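Local coordinates for anopheles Plasmodium-responsive Leucine-rich repeat protein 1B (PDB 4XGO) that probably takes part in mosquito defence against Plasmodium through interaction with LRIM1, this chain being its leucine-rich repeat domain, at residues V253-H258 against Y276-H281; M262-N267 against N282-F287; L300-W305 against D324-C329. All coordinates share one frame; numbering follows the deposited sequence.

Contact 1 of 3, residues V253-H258 against Y276-H281; sequences VLDLSH and YLYLDH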
loop_
_atom_site.group_PDB
_atom_site.type_symbol
_atom_site.label_atom_id
_atom_site.label_comp_id
_atom_site.label_asym_id
_atom_site.label_seq_id
_atom_site.Cartn_x
_atom_site.Cartn_y
_atom_site.Cartn_z
ATOM N N VAL A 253 -30.559 -0.671 14.310
ATOM C CA VAL A 253 -30.069 -0.949 12.969
ATOM C C VAL A 253 -30.041 -2.466 12.752
ATOM O O VAL A 253 -29.472 -3.189 13.554
ATOM C CB VAL A 253 -28.669 -0.394 12.750
ATOM C CG1 VAL A 253 -28.141 -0.774 11.383
ATOM C CG2 VAL A 253 -28.652 1.121 12.936
ATOM N N LEU A 254 -30.665 -2.901 11.667
ATOM C CA LEU A 254 -30.669 -4.309 11.267
ATOM C C LEU A 254 -30.434 -4.405 9.777
ATOM O O LEU A 254 -31.276 -3.984 8.975
ATOM C CB LEU A 254 -31.993 -4.973 11.652
ATOM C CG LEU A 254 -32.103 -6.479 11.385
ATOM C CD1 LEU A 254 -30.990 -7.213 12.130
ATOM C CD2 LEU A 254 -33.476 -7.009 11.799
ATOM N N ASP A 255 -29.268 -4.934 9.402
ATOM C CA ASP A 255 -28.878 -5.053 8.003
ATOM C C ASP A 255 -28.947 -6.539 7.606
ATOM O O ASP A 255 -28.118 -7.327 7.999
ATOM C CB ASP A 255 -27.481 -4.470 7.763
ATOM C CG ASP A 255 -27.084 -4.455 6.310
ATOM O OD1 ASP A 255 -27.828 -4.972 5.438
ATOM O OD2 ASP A 255 -25.978 -3.956 6.002
ATOM N N LEU A 256 -29.950 -6.873 6.808
ATOM C CA LEU A 256 -30.158 -8.237 6.294
ATOM C C LEU A 256 -29.969 -8.302 4.775
ATOM O O LEU A 256 -30.384 -9.264 4.106
ATOM C CB LEU A 256 -31.561 -8.712 6.674
ATOM C CG LEU A 256 -31.900 -8.736 8.154
ATOM C CD1 LEU A 256 -33.363 -9.096 8.347
ATOM C CD2 LEU A 256 -30.966 -9.668 8.894
ATOM N N SER A 257 -29.325 -7.292 4.203
ATOM C CA SER A 257 -29.241 -7.193 2.763
ATOM C C SER A 257 -28.275 -8.199 2.160
ATOM O O SER A 257 -27.387 -8.724 2.841
ATOM C CB SER A 257 -28.881 -5.754 2.317
ATOM O OG SER A 257 -27.608 -5.360 2.788
ATOM N N HIS A 258 -28.491 -8.490 0.875
ATOM C CA HIS A 258 -27.629 -9.363 0.107
ATOM C C HIS A 258 -27.536 -10.739 0.747
ATOM O O HIS A 258 -26.450 -11.260 1.021
ATOM C CB HIS A 258 -26.242 -8.758 -0.075
ATOM C CG HIS A 258 -26.235 -7.505 -0.872
ATOM N ND1 HIS A 258 -26.050 -7.491 -2.233
ATOM C CD2 HIS A 258 -26.413 -6.219 -0.501
ATOM C CE1 HIS A 258 -26.086 -6.241 -2.667
ATOM N NE2 HIS A 258 -26.308 -5.453 -1.637
ATOM N N TYR A 276 -33.300 1.787 11.119
ATOM C CA TYR A 276 -32.701 1.446 9.840
ATOM C C TYR A 276 -32.869 -0.058 9.627
ATOM O O TYR A 276 -32.448 -0.857 10.465
ATOM C CB TYR A 276 -31.228 1.816 9.824
ATOM C CG TYR A 276 -30.981 3.279 10.090
ATOM C CD1 TYR A 276 -30.924 3.764 11.386
ATOM C CD2 TYR A 276 -30.837 4.174 9.043
ATOM C CE1 TYR A 276 -30.701 5.112 11.640
ATOM C CE2 TYR A 276 -30.621 5.523 9.276
ATOM C CZ TYR A 276 -30.553 5.986 10.576
ATOM O OH TYR A 276 -30.336 7.329 10.824
ATOM N N LEU A 277 -33.530 -0.424 8.527
ATOM C CA LEU A 277 -33.772 -1.829 8.218
ATOM C C LEU A 277 -33.471 -2.027 6.756
ATOM O O LEU A 277 -34.114 -1.395 5.902
ATOM C CB LEU A 277 -35.226 -2.189 8.508
ATOM C CG LEU A 277 -35.690 -3.614 8.141
ATOM C CD1 LEU A 277 -34.856 -4.647 8.859
ATOM C CD2 LEU A 277 -37.157 -3.791 8.501
ATOM N N TYR A 278 -32.484 -2.874 6.462
ATOM C CA TYR A 278 -32.048 -3.102 5.095
ATOM C C TYR A 278 -32.399 -4.512 4.638
ATOM O O TYR A 278 -31.824 -5.482 5.150
ATOM C CB TYR A 278 -30.556 -2.880 4.957
ATOM C CG TYR A 278 -30.130 -1.523 5.477
ATOM C CD1 TYR A 278 -30.410 -0.372 4.757
ATOM C CD2 TYR A 278 -29.488 -1.404 6.683
ATOM C CE1 TYR A 278 -30.037 0.885 5.245
ATOM C CE2 TYR A 278 -29.091 -0.164 7.180
ATOM C CZ TYR A 278 -29.369 0.972 6.452
ATOM O OH TYR A 278 -28.988 2.212 6.973
ATOM N N LEU A 279 -33.330 -4.603 3.677
ATOM C CA LEU A 279 -33.795 -5.890 3.138
ATOM C C LEU A 279 -33.491 -6.082 1.671
ATOM O O LEU A 279 -33.886 -7.101 1.066
ATOM C CB LEU A 279 -35.299 -6.038 3.349
ATOM C CG LEU A 279 -35.789 -5.960 4.780
ATOM C CD1 LEU A 279 -37.299 -6.036 4.791
ATOM C CD2 LEU A 279 -35.154 -7.058 5.626
ATOM N N ASP A 280 -32.789 -5.122 1.071
ATOM C CA ASP A 280 -32.546 -5.174 -0.354
ATOM C C ASP A 280 -31.691 -6.390 -0.723
ATOM O O ASP A 280 -30.895 -6.884 0.081
ATOM C CB ASP A 280 -31.895 -3.862 -0.862
ATOM C CG ASP A 280 -30.541 -3.625 -0.248
ATOM O OD1 ASP A 280 -30.476 -3.077 0.863
ATOM O OD2 ASP A 280 -29.531 -4.053 -0.857
ATOM N N HIS A 281 -31.848 -6.832 -1.964
ATOM C CA HIS A 281 -31.094 -7.942 -2.538
ATOM C C HIS A 281 -31.339 -9.268 -1.796
ATOM O O HIS A 281 -30.455 -9.837 -1.158
ATOM C CB HIS A 281 -29.591 -7.597 -2.632
ATOM C CG HIS A 281 -29.291 -6.527 -3.626
ATOM N ND1 HIS A 281 -29.335 -5.187 -3.314
ATOM C CD2 HIS A 281 -28.974 -6.599 -4.941
ATOM C CE1 HIS A 281 -29.022 -4.477 -4.386
ATOM N NE2 HIS A 281 -28.825 -5.310 -5.392
HETATM O O HOH W 1 -27.824 -2.270 1.805
HETATM O O HOH W 2 -26.889 -3.066 -0.496
#
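His-258 and His-281 lie face to face as an offset stack, their planes 9° apart. His-258 CE1 sits over the rim of the His-281 ring, 3.4 Å from His-281 CG. In turn His-281 CB lies over the centre of the His-258 ring, a CH-pi contact. The His-281 ring is held in rotation by Asp-280: its ND1 donates to Asp-280 OD2 at 2.7 Å, nearly in the ring plane, on the anti lone pair. A water links that same OD2 to His-258 NE2, and another joins Asp-280 OD1 to Ser-257 OG. Asp-280 OD1 is also bonded to Thr-299 OG1.

Val-253, Asp-255, Tyr-276 and Tyr-278 share one face of the strand pair. There Asp-255 crosses Tyr-278, with Asp-255 OD1 3.5 Å from Tyr-278 CB. The carboxylate is fixed from its own segment. Its OD1 accepts Ser-257 N, an Asx turn, and Ser-257 OG at 2.7 Å on the syn lone pair. Val-253 CG2 leans on Tyr-276 CD1 at 3.8 Å. Leu-254 and Leu-277 lie side by side on the other face. Just past the strands Leu-256 and Leu-279 do the same. Leu-256 CD1 is 3.8 Å from Leu-279 CD2.

The two parallel strands are joined by backbone bonds, such as Tyr-278 N to Leu-254 O at 3.0 Å. This is the inner strand array of a leucine-rich repeat solenoid, with the leucines filling its interior. Strand 230-232 lies next to 253-255, and strand 297-299 lies beyond 276-278.

Contact 2 of 3, residues M262-N267 against N282-F287; sequences MWVEHN and NSIVTF
Phe-287 turns the edge of its ring to Val-264. Its CG is anti to the backbone N (chi1 179°), which sends the ring back across 262-267. CE1 then comes 3.7 Å from Val-264 CB. The carbonyl oxygen Val-264 O lies at the ring edge, near its plane, 3.5 Å from Phe-287 CE1. The two side chains run obliquely to one another. His-266 crosses Phe-287 at about a right angle. The ring planes meet obliquely, 59° apart. Phe-287 CE1 meets the His-266 ring at its edge, 3.8 Å from His-266 NE2.

The imidazole is gripped at both nitrogens. ND1 donates to Asn-267 O at 2.8 Å, and NE2 is bonded to Lys-288 O. With a carbonyl oxygen at each nitrogen, the ring is probably protonated on both and so may carry a positive charge. Further along, Val-264 CG2 is 4.4 Å from Ile-284 CD1, a loose apolar touch.

The segments belong to successive turns of the leucine-rich repeat solenoid. Residues 262-267 hold a short strand on its convex side, paired with strand 240-243. Residues 282-287 follow the inner strand 276-278 of the next turn, starting at the consensus Asn of the repeat. No direct hydrogen bond joins the two segments. A water bridges instead, accepting from Val-264 N at 2.9 Å and donating to Thr-286 O at 2.7 Å.

At the start of 282-287, Asn-282 fits an asparagine ladder. Its ND2 is bonded to Leu-256 O and Leu-279 O, and its OD1 accepts Leu-261 N. Beyond the contact, Phe-287 also meets Leu-313 of helix 307-316, and Ile-284 packs on Trp-305.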
loop_
_atom_site.group_PDB
_atom_site.type_symbol
_atom_site.label_atom_id
_atom_site.label_comp_id
_atom_site.label_asym_id
_atom_site.label_seq_id
_atom_site.Cartn_x
_atom_site.Cartn_y
_atom_site.Cartn_z
ATOM N N MET A 262 -36.135 -15.643 1.700
ATOM C CA MET A 262 -37.502 -15.766 1.201
ATOM C C MET A 262 -38.527 -15.149 2.147
ATOM O O MET A 262 -39.594 -14.747 1.708
ATOM C CB MET A 262 -37.838 -17.232 0.918
ATOM C CG MET A 262 -36.920 -17.835 -0.118
ATOM S SD MET A 262 -37.481 -19.445 -0.701
ATOM C CE MET A 262 -37.186 -20.487 0.692
ATOM N N TRP A 263 -38.209 -15.063 3.436
ATOM C CA TRP A 263 -39.103 -14.435 4.387
ATOM C C TRP A 263 -38.343 -13.982 5.621
ATOM O O TRP A 263 -37.289 -14.509 5.929
ATOM C CB TRP A 263 -40.257 -15.350 4.806
ATOM C CG TRP A 263 -39.900 -16.655 5.441
ATOM C CD1 TRP A 263 -39.647 -16.892 6.764
ATOM C CD2 TRP A 263 -39.831 -17.919 4.787
ATOM N NE1 TRP A 263 -39.410 -18.239 6.971
ATOM C CE2 TRP A 263 -39.513 -18.886 5.766
ATOM C CE3 TRP A 263 -39.997 -18.326 3.462
ATOM C CZ2 TRP A 263 -39.340 -20.243 5.457
ATOM C CZ3 TRP A 263 -39.827 -19.680 3.153
ATOM C CH2 TRP A 263 -39.505 -20.618 4.143
ATOM N N VAL A 264 -38.930 -13.007 6.305
ATOM C CA VAL A 264 -38.482 -12.548 7.604
ATOM C C VAL A 264 -39.727 -12.442 8.475
ATOM O O VAL A 264 -40.413 -11.427 8.484
ATOM C CB VAL A 264 -37.763 -11.196 7.511
ATOM C CG1 VAL A 264 -37.268 -10.770 8.884
ATOM C CG2 VAL A 264 -36.588 -11.294 6.549
ATOM N N GLU A 265 -40.031 -13.527 9.165
ATOM C CA GLU A 265 -41.210 -13.629 10.019
ATOM C C GLU A 265 -40.881 -13.005 11.369
ATOM O O GLU A 265 -39.752 -13.088 11.827
ATOM C CB GLU A 265 -41.629 -15.104 10.193
ATOM C CG GLU A 265 -42.257 -15.687 8.923
ATOM C CD GLU A 265 -42.281 -17.214 8.833
ATOM O OE1 GLU A 265 -42.762 -17.710 7.784
ATOM O OE2 GLU A 265 -41.820 -17.922 9.757
ATOM N N HIS A 266 -41.881 -12.392 11.984
ATOM C CA HIS A 266 -41.729 -11.779 13.300
ATOM C C HIS A 266 -43.088 -11.493 13.925
ATOM O O HIS A 266 -44.106 -11.419 13.223
ATOM C CB HIS A 266 -40.920 -10.480 13.205
ATOM C CG HIS A 266 -41.514 -9.462 12.278
ATOM N ND1 HIS A 266 -42.455 -8.538 12.686
ATOM C CD2 HIS A 266 -41.317 -9.236 10.957
ATOM C CE1 HIS A 266 -42.801 -7.781 11.659
ATOM N NE2 HIS A 266 -42.127 -8.186 10.598
ATOM N N ASN A 267 -43.125 -11.338 15.243
ATOM C CA ASN A 267 -44.378 -10.917 15.884
ATOM C C ASN A 267 -44.705 -9.453 15.558
ATOM O O ASN A 267 -43.841 -8.701 15.092
ATOM C CB ASN A 267 -44.410 -11.221 17.392
ATOM C CG ASN A 267 -43.193 -10.722 18.136
ATOM O OD1 ASN A 267 -42.575 -9.723 17.770
ATOM N ND2 ASN A 267 -42.849 -11.420 19.210
ATOM N N ASN A 282 -32.578 -9.728 -1.880
ATOM C CA ASN A 282 -32.990 -11.014 -1.317
ATOM C C ASN A 282 -34.058 -11.587 -2.272
ATOM O O ASN A 282 -34.113 -11.184 -3.438
ATOM C CB ASN A 282 -33.493 -10.810 0.110
ATOM C CG ASN A 282 -32.377 -10.724 1.124
ATOM O OD1 ASN A 282 -31.722 -11.721 1.390
ATOM N ND2 ASN A 282 -32.192 -9.547 1.753
ATOM N N SER A 283 -34.877 -12.528 -1.803
ATOM C CA SER A 283 -35.932 -13.120 -2.615
ATOM C C SER A 283 -37.258 -13.009 -1.858
ATOM O O SER A 283 -38.081 -13.902 -1.899
ATOM C CB SER A 283 -35.577 -14.567 -2.922
ATOM O OG SER A 283 -34.391 -14.660 -3.708
ATOM N N ILE A 284 -37.454 -11.894 -1.167
ATOM C CA ILE A 284 -38.597 -11.750 -0.269
ATOM C C ILE A 284 -39.870 -11.488 -1.091
ATOM O O ILE A 284 -39.860 -10.710 -2.033
ATOM C CB ILE A 284 -38.371 -10.633 0.752
ATOM C CG1 ILE A 284 -37.185 -11.009 1.640
ATOM C CG2 ILE A 284 -39.602 -10.434 1.629
ATOM C CD1 ILE A 284 -36.581 -9.819 2.360
ATOM N N VAL A 285 -40.955 -12.163 -0.724
ATOM C CA VAL A 285 -42.224 -12.043 -1.454
ATOM C C VAL A 285 -43.253 -11.241 -0.650
ATOM O O VAL A 285 -43.939 -10.344 -1.182
ATOM C CB VAL A 285 -42.770 -13.454 -1.786
ATOM C CG1 VAL A 285 -44.174 -13.393 -2.401
ATOM C CG2 VAL A 285 -41.794 -14.190 -2.694
ATOM N N THR A 286 -43.398 -11.600 0.621
ATOM C CA THR A 286 -44.245 -10.861 1.535
ATOM C C THR A 286 -43.441 -10.526 2.786
ATOM O O THR A 286 -42.555 -11.259 3.180
ATOM C CB THR A 286 -45.534 -11.635 1.907
ATOM O OG1 THR A 286 -45.215 -12.790 2.694
ATOM C CG2 THR A 286 -46.267 -12.075 0.665
ATOM N N PHE A 287 -43.786 -9.413 3.401
ATOM C CA PHE A 287 -43.149 -8.956 4.620
ATOM C C PHE A 287 -44.093 -7.945 5.264
ATOM O O PHE A 287 -44.798 -7.229 4.563
ATOM C CB PHE A 287 -41.809 -8.292 4.288
ATOM C CG PHE A 287 -41.090 -7.763 5.486
ATOM C CD1 PHE A 287 -40.573 -8.625 6.432
ATOM C CD2 PHE A 287 -40.954 -6.393 5.675
ATOM C CE1 PHE A 287 -39.912 -8.127 7.552
ATOM C CE2 PHE A 287 -40.312 -5.892 6.792
ATOM C CZ PHE A 287 -39.781 -6.754 7.722
HETATM O O HOH W 3 -42.002 -13.943 1.938
HETATM O O HOH W 4 -41.557 -12.223 5.485
#

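Contact 3 of 3, residues L300-W305 against D324-C329; sequences LSHNDW and DADQHC
The His-302 ring has Asp-326 OD1 over one face, toward the rim and 3.6 Å from His-302 CD2. His-281 stacks on the opposite face. Ser-301 OG and a water lie at the edge, in the ring plane. The ring and the Asp-326 carboxylate are steeply inclined, their planes 73° apart. Asn-303 CB lies over one face of the Trp-305 indole, toward its rim, with Leu-300 C at the edge in plane. Here the last turn of the leucine-rich repeat solenoid meets the disulfide-bonded C-terminal cap, where Cys-329 is joined to Cys-340.

Two aspartates of the cap grip the turn through its backbone. Asp-324 spans two residues. Its OD1 takes Leu-300 N at 2.9 Å in a nearly straight bond (171°). Its OD2 takes both Ser-301 N and Ser-301 OG, the latter at 2.7 Å from above the carboxylate plane. Both donors reach OD2 from the same face. A chi1 of 64°, between the backbone N and the carbonyl carbon, brings Ser-301 OG to that oxygen.

Asp-326 OD1 accepts His-302 N at 2.8 Å on its syn lone pair. Its OD2 is bonded to Cys-340 N and takes a water that also accepts from Asn-303 N. The carboxylate thus ties the turn to strand 339-342. Another water joins His-302 NE2 to Ala-325 O and Gln-327 OE1. A glycerol, probably from the crystallisation liquor, is also bonded to Asp-326 OD1.

Within 300-305 one carbonyl closes the turn. Leu-300 O accepts Asn-303 ND2 at 3.0 Å and Trp-305 NE1 at 2.8 Å, from opposite faces of its plane.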
loop_
_atom_site.group_PDB
_atom_site.type_symbol
_atom_site.label_atom_id
_atom_site.label_comp_id
_atom_site.label_asym_id
_atom_site.label_seq_id
_atom_site.Cartn_x
_atom_site.Cartn_y
_atom_site.Cartn_z
ATOM N N LEU A 300 -35.693 -2.012 0.162
ATOM C CA LEU A 300 -36.577 -3.097 -0.291
ATOM C C LEU A 300 -36.312 -3.598 -1.712
ATOM O O LEU A 300 -36.957 -4.562 -2.154
ATOM C CB LEU A 300 -38.027 -2.595 -0.244
ATOM C CG LEU A 300 -38.560 -2.125 1.100
ATOM C CD1 LEU A 300 -39.945 -1.536 0.920
ATOM C CD2 LEU A 300 -38.564 -3.272 2.104
ATOM N N SER A 301 -35.385 -2.977 -2.437
ATOM C CA SER A 301 -35.231 -3.281 -3.854
ATOM C C SER A 301 -34.591 -4.646 -4.066
ATOM O O SER A 301 -34.043 -5.245 -3.119
ATOM C CB SER A 301 -34.415 -2.200 -4.591
ATOM O OG SER A 301 -33.088 -2.151 -4.101
ATOM N N HIS A 302 -34.695 -5.142 -5.302
ATOM C CA HIS A 302 -34.121 -6.419 -5.701
ATOM C C HIS A 302 -34.626 -7.561 -4.817
ATOM O O HIS A 302 -33.834 -8.266 -4.171
ATOM C CB HIS A 302 -32.601 -6.340 -5.695
ATOM C CG HIS A 302 -32.083 -5.346 -6.677
ATOM N ND1 HIS A 302 -31.698 -5.703 -7.952
ATOM C CD2 HIS A 302 -31.960 -4.000 -6.606
ATOM C CE1 HIS A 302 -31.317 -4.623 -8.612
ATOM N NE2 HIS A 302 -31.465 -3.579 -7.817
ATOM N N ASN A 303 -35.956 -7.678 -4.781
ATOM C CA ASN A 303 -36.634 -8.781 -4.124
ATOM C C ASN A 303 -37.616 -9.421 -5.098
ATOM O O ASN A 303 -37.368 -9.387 -6.306
ATOM C CB ASN A 303 -37.256 -8.319 -2.804
ATOM C CG ASN A 303 -36.247 -8.342 -1.658
ATOM O OD1 ASN A 303 -35.847 -9.410 -1.201
ATOM N ND2 ASN A 303 -35.810 -7.178 -1.216
ATOM N N ASP A 304 -38.673 -10.063 -4.595
ATOM C CA ASP A 304 -39.674 -10.710 -5.449
ATOM C C ASP A 304 -41.075 -10.414 -4.931
ATOM O O ASP A 304 -41.879 -11.323 -4.705
ATOM C CB ASP A 304 -39.432 -12.217 -5.480
ATOM C CG ASP A 304 -38.182 -12.581 -6.236
ATOM O OD1 ASP A 304 -38.206 -12.544 -7.491
ATOM O OD2 ASP A 304 -37.170 -12.906 -5.582
ATOM N N TRP A 305 -41.375 -9.130 -4.780
ATOM C CA TRP A 305 -42.544 -8.678 -4.009
ATOM C C TRP A 305 -43.887 -9.047 -4.607
ATOM O O TRP A 305 -44.115 -8.896 -5.808
ATOM C CB TRP A 305 -42.559 -7.140 -3.860
ATOM C CG TRP A 305 -41.450 -6.636 -3.064
ATOM C CD1 TRP A 305 -40.376 -5.906 -3.503
ATOM C CD2 TRP A 305 -41.248 -6.844 -1.669
ATOM N NE1 TRP A 305 -39.530 -5.642 -2.459
ATOM C CE2 TRP A 305 -40.038 -6.209 -1.321
ATOM C CE3 TRP A 305 -41.975 -7.503 -0.675
ATOM C CZ2 TRP A 305 -39.525 -6.240 -0.024
ATOM C CZ3 TRP A 305 -41.462 -7.526 0.616
ATOM C CH2 TRP A 305 -40.276 -6.880 0.933
ATOM N N ASP A 324 -34.732 3.340 -1.501
ATOM C CA ASP A 324 -34.253 2.685 -2.703
ATOM C C ASP A 324 -35.354 2.336 -3.672
ATOM O O ASP A 324 -36.544 2.470 -3.370
ATOM C CB ASP A 324 -33.350 1.487 -2.374
ATOM C CG ASP A 324 -34.107 0.269 -1.867
ATOM O OD1 ASP A 324 -35.290 0.356 -1.462
ATOM O OD2 ASP A 324 -33.454 -0.796 -1.848
ATOM N N ALA A 325 -34.936 1.944 -4.865
ATOM C CA ALA A 325 -35.859 1.625 -5.948
ATOM C C ALA A 325 -35.249 0.619 -6.885
ATOM O O ALA A 325 -34.026 0.510 -6.974
ATOM C CB ALA A 325 -36.182 2.883 -6.740
ATOM N N ASP A 326 -36.117 -0.065 -7.613
ATOM C CA ASP A 326 -35.708 -0.912 -8.719
ATOM C C ASP A 326 -35.726 -0.035 -9.973
ATOM O O ASP A 326 -36.410 0.988 -10.001
ATOM C CB ASP A 326 -36.673 -2.075 -8.893
ATOM C CG ASP A 326 -36.588 -3.093 -7.773
ATOM O OD1 ASP A 326 -35.459 -3.591 -7.522
ATOM O OD2 ASP A 326 -37.637 -3.393 -7.155
ATOM N N GLN A 327 -34.969 -0.424 -10.987
ATOM C CA GLN A 327 -34.915 0.324 -12.245
ATOM C C GLN A 327 -35.822 -0.305 -13.281
ATOM O O GLN A 327 -36.676 0.371 -13.867
ATOM C CB GLN A 327 -33.476 0.397 -12.768
ATOM C CG GLN A 327 -32.812 1.745 -12.569
ATOM C CD GLN A 327 -32.659 2.145 -11.114
ATOM O OE1 GLN A 327 -32.523 1.302 -10.221
ATOM N NE2 GLN A 327 -32.652 3.449 -10.872
ATOM N N HIS A 328 -35.637 -1.602 -13.496
ATOM C CA HIS A 328 -36.394 -2.366 -14.484
ATOM C C HIS A 328 -36.880 -3.633 -13.799
ATOM O O HIS A 328 -36.244 -4.100 -12.874
ATOM C CB HIS A 328 -35.498 -2.748 -15.652
ATOM C CG HIS A 328 -34.770 -1.592 -16.258
ATOM N ND1 HIS A 328 -35.421 -0.538 -16.865
ATOM C CD2 HIS A 328 -33.447 -1.323 -16.355
ATOM C CE1 HIS A 328 -34.530 0.333 -17.305
ATOM N NE2 HIS A 328 -33.324 -0.121 -17.008
ATOM N N CYS A 329 -38.009 -4.168 -14.241
ATOM C CA CYS A 329 -38.608 -5.325 -13.592
ATOM C C CYS A 329 -38.587 -6.492 -14.535
ATOM O O CYS A 329 -38.636 -6.315 -15.754
ATOM C CB CYS A 329 -40.061 -5.057 -13.213
ATOM S SG CYS A 329 -40.230 -3.692 -12.044
HETATM O O HOH W 5 -31.342 -0.543 -5.684
HETATM O O HOH W 6 -31.856 -0.938 -8.652
HETATM O O HOH W 7 -37.354 -6.076 -6.742
#

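Overall arrangement
Following the chain, strand 253-255 opens contact 1. The chain then crosses to the convex side at 262-267, which opens contact 2, and returns at 276-281 to close contact 1. It runs straight on into 282-287 and closes contact 2. The two contacts therefore cross. Contact 1 joins neighbouring inner strands; contact 2 joins the convex-side strand of one turn to the segment leaving the next inner strand. Contact 3 follows in series. Residues 300-305 open it in the last turn, helix 307-316 intervenes, and 324-329 close it from the C-terminal cap. Backbone bonds from His-281 N to Ser-301 O and from Asp-304 N to Ile-284 O carry the stacking of turns onward.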